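DNA polymerase III subunit beta (PDB 4S3I) tethers DNA polymerases and other proteins to DNA as a sliding clamp and makes them processive. Local coordinates at residues L276-K281 with S293-H298. Residues are numbered along the deposited sequence; the frame is centred on the assembly and turned at random.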
ATOM      1  N   LEU A 276      -8.951  -1.685  21.898  1.00 30.68           N
ATOM      2  CA  LEU A 276     -10.220  -1.143  22.382  1.00 31.51           C
ATOM      3  C   LEU A 276     -10.135   0.282  22.959  1.00 31.54           C
ATOM      4  O   LEU A 276     -11.153   0.847  23.359  1.00 36.93           O
ATOM      5  CB  LEU A 276     -10.844  -2.084  23.422  1.00 31.89           C
ATOM      6  CG  LEU A 276     -11.358  -3.433  22.923  1.00 32.27           C
ATOM      7  CD1 LEU A 276     -12.106  -4.167  24.036  1.00 32.81           C
ATOM      8  CD2 LEU A 276     -12.271  -3.224  21.711  1.00 33.66           C
ATOM      9  N   SER A 277      -8.938   0.856  23.009  1.00 30.81           N
ATOM     10  CA  SER A 277      -8.761   2.168  23.645  1.00 36.09           C
ATOM     11  C   SER A 277      -7.531   2.896  23.112  1.00 37.44           C
ATOM     12  O   SER A 277      -6.677   2.284  22.473  1.00 41.19           O
ATOM     13  CB  SER A 277      -8.612   1.996  25.153  1.00 40.61           C
ATOM     14  OG  SER A 277      -7.402   1.324  25.444  1.00 45.34           O
ATOM     15  N   SER A 278      -7.428   4.196  23.380  1.00 32.87           N
ATOM     16  CA  SER A 278      -6.232   4.945  22.985  1.00 31.50           C
ATOM     17  C   SER A 278      -5.393   5.260  24.216  1.00 29.56           C
ATOM     18  O   SER A 278      -4.216   5.626  24.109  1.00 30.31           O
ATOM     19  CB  SER A 278      -6.607   6.243  22.267  1.00 36.31           C
ATOM     20  OG  SER A 278      -7.157   7.168  23.177  1.00 40.68           O
ATOM     21  N   THR A 279      -6.014   5.133  25.386  1.00 29.93           N
ATOM     22  CA  THR A 279      -5.296   5.304  26.647  1.00 31.22           C
ATOM     23  C   THR A 279      -5.389   4.037  27.496  1.00 33.04           C
ATOM     24  O   THR A 279      -6.351   3.262  27.407  1.00 29.81           O
ATOM     25  CB  THR A 279      -5.810   6.514  27.452  1.00 34.05           C
ATOM     26  OG1 THR A 279      -7.181   6.305  27.779  1.00 32.19           O
ATOM     27  CG2 THR A 279      -5.662   7.816  26.655  1.00 31.53           C
ATOM     28  N   ILE A 280      -4.381   3.842  28.326  1.00 28.99           N
ATOM     29  CA  ILE A 280      -4.222   2.606  29.070  1.00 30.08           C
ATOM     30  C   ILE A 280      -3.852   2.908  30.517  1.00 28.74           C
ATOM     31  O   ILE A 280      -3.031   3.788  30.785  1.00 28.59           O
ATOM     32  CB  ILE A 280      -3.107   1.748  28.418  1.00 32.56           C
ATOM     33  CG1 ILE A 280      -3.623   1.087  27.135  1.00 37.51           C
ATOM     34  CG2 ILE A 280      -2.581   0.683  29.377  1.00 33.82           C
ATOM     35  CD1 ILE A 280      -2.518   0.425  26.318  1.00 38.01           C
ATOM     36  N   LYS A 281      -4.464   2.189  31.450  1.00 28.98           N
ATOM     37  CA  LYS A 281      -4.032   2.243  32.841  1.00 31.04           C
ATOM     38  C   LYS A 281      -2.981   1.165  33.111  1.00 28.35           C
ATOM     39  O   LYS A 281      -3.273  -0.044  33.024  1.00 28.26           O
ATOM     40  CB  LYS A 281      -5.229   2.053  33.772  1.00 38.22           C
ATOM     41  CG  LYS A 281      -4.885   2.056  35.254  1.00 43.68           C
ATOM     42  CD  LYS A 281      -6.162   1.872  36.073  1.00 47.50           C
ATOM     43  CE  LYS A 281      -5.867   1.726  37.553  1.00 54.24           C
ATOM     44  NZ  LYS A 281      -7.127   1.481  38.321  1.00 59.32           N
ATOM     45  N   SER A 293      -7.507  -1.240  29.532  1.00 29.97           N
ATOM     46  CA  SER A 293      -8.013  -0.199  28.641  1.00 34.73           C
ATOM     47  C   SER A 293      -8.661   0.893  29.482  1.00 40.16           C
ATOM     48  O   SER A 293      -9.328   0.598  30.472  1.00 31.33           O
ATOM     49  CB  SER A 293      -9.025  -0.774  27.653  1.00 30.82           C
ATOM     50  OG  SER A 293     -10.127  -1.356  28.323  1.00 31.51           O
ATOM     51  N   LEU A 294      -8.455   2.152  29.102  1.00 37.06           N
ATOM     52  CA  LEU A 294      -8.896   3.270  29.931  1.00 38.68           C
ATOM     53  C   LEU A 294     -10.017   4.092  29.289  1.00 36.86           C
ATOM     54  O   LEU A 294     -11.054   4.335  29.913  1.00 40.21           O
ATOM     55  CB  LEU A 294      -7.689   4.141  30.298  1.00 38.05           C
ATOM     56  CG  LEU A 294      -7.801   5.284  31.309  1.00 40.41           C
ATOM     57  CD1 LEU A 294      -8.381   4.826  32.645  1.00 38.65           C
ATOM     58  CD2 LEU A 294      -6.418   5.888  31.515  1.00 43.86           C
ATOM     59  N   ASP A 295      -9.821   4.521  28.044  1.00 33.20           N
ATOM     60  CA  ASP A 295     -10.853   5.330  27.383  1.00 48.46           C
ATOM     61  C   ASP A 295     -11.676   4.492  26.399  1.00 50.45           C
ATOM     62  O   ASP A 295     -12.146   4.986  25.366  1.00 45.17           O
ATOM     63  CB  ASP A 295     -10.278   6.601  26.726  1.00 53.80           C
ATOM     64  CG  ASP A 295      -9.332   6.302  25.576  1.00 58.06           C
ATOM     65  OD1 ASP A 295      -8.890   5.140  25.449  1.00 62.24           O
ATOM     66  OD2 ASP A 295      -9.022   7.242  24.803  1.00 55.03           O
ATOM     67  N   SER A 296     -11.847   3.220  26.745  1.00 54.33           N
ATOM     68  CA  SER A 296     -12.677   2.301  25.969  1.00 48.91           C
ATOM     69  C   SER A 296     -14.139   2.636  26.180  1.00 51.09           C
ATOM     70  O   SER A 296     -14.521   3.126  27.250  1.00 54.77           O
ATOM     71  CB  SER A 296     -12.418   0.859  26.403  1.00 41.94           C
ATOM     72  OG  SER A 296     -12.726   0.668  27.770  1.00 49.33           O
ATOM     73  N   GLU A 297     -14.951   2.371  25.155  1.00 50.91           N
ATOM     74  CA  GLU A 297     -16.399   2.537  25.225  1.00 53.36           C
ATOM     75  C   GLU A 297     -16.976   1.779  26.411  1.00 50.49           C
ATOM     76  O   GLU A 297     -16.385   0.805  26.879  1.00 42.90           O
ATOM     77  CB  GLU A 297     -17.049   2.001  23.950  1.00 57.66           C
ATOM     78  CG  GLU A 297     -16.536   2.633  22.669  1.00 66.50           C
ATOM     79  CD  GLU A 297     -17.203   3.961  22.367  1.00 74.51           C
ATOM     80  OE1 GLU A 297     -18.257   4.256  22.979  1.00 74.78           O
ATOM     81  OE2 GLU A 297     -16.675   4.706  21.513  1.00 77.33           O
ATOM     82  N   HIS A 298     -18.128   2.227  26.900  1.00 59.65           N
ATOM     83  CA  HIS A 298     -18.831   1.488  27.940  1.00 67.99           C
ATOM     84  C   HIS A 298     -19.129   0.089  27.406  1.00 64.95           C
ATOM     85  O   HIS A 298     -19.478  -0.070  26.230  1.00 67.33           O
ATOM     86  CB  HIS A 298     -20.129   2.200  28.335  1.00 79.71           C
ATOM     87  CG  HIS A 298     -20.827   1.580  29.506  1.00 89.88           C
ATOM     88  ND1 HIS A 298     -20.326   1.641  30.791  1.00 91.38           N
ATOM     89  CD2 HIS A 298     -21.989   0.888  29.591  1.00 94.09           C
ATOM     90  CE1 HIS A 298     -21.149   1.014  31.614  1.00 94.43           C
ATOM     91  NE2 HIS A 298     -22.166   0.548  30.908  1.00 96.66           N
TER
HETATM   92  O   HOH W   1     -13.766   0.868  23.019  1.00 31.37           O
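Leu276 and Ser296 meet at the open end of a beta hairpin, strands 279-284 and 288-293, in the C-terminal clamp domain, where the chain leading from helix 263-273 runs beside the loop after strand 288-293. The carbonyl O of Leu276 touches Ser296 CB at 3.3 Å, and a water bridges that same oxygen to Glu297 N; the Leu276 side chain packs on Leu109 of the second subunit, placing the contact beside the subunit interface of the ring. Ser277 fits its CB against Asp295 OD1 and its OG against Ser293 CB, while OG also bonds to Cys273 O at the helix end. Asp295 CG sits between its backbone N and carbonyl carbon (chi1 65°), and OD1 accepts two N-H donors that hold the carboxylate: Ser278 N, 2.7 Å away, reaches the syn lone pair, whereas Thr279 N comes fairly straight (161°) from 49° out of the carboxylate plane. Ser278 OG to Asp295 OD2, 2.5 Å, is shorter than usual and of doubtful accuracy. The Thr279 side chain crosses that of Asp295 at about a right angle, OG1 3.1 Å from Asp295 CG, and Thr279 O accepts from Leu294 N at 2.9 Å. Ile280 pairs with Ser293 as a non-hydrogen-bonded antiparallel bridge, CA to CA 4.7 Å; its CB points away from 293-298, and the side chain touches Ile270 and Val322. Lys281 CB lies 4.3 Å from Leu294 CD1.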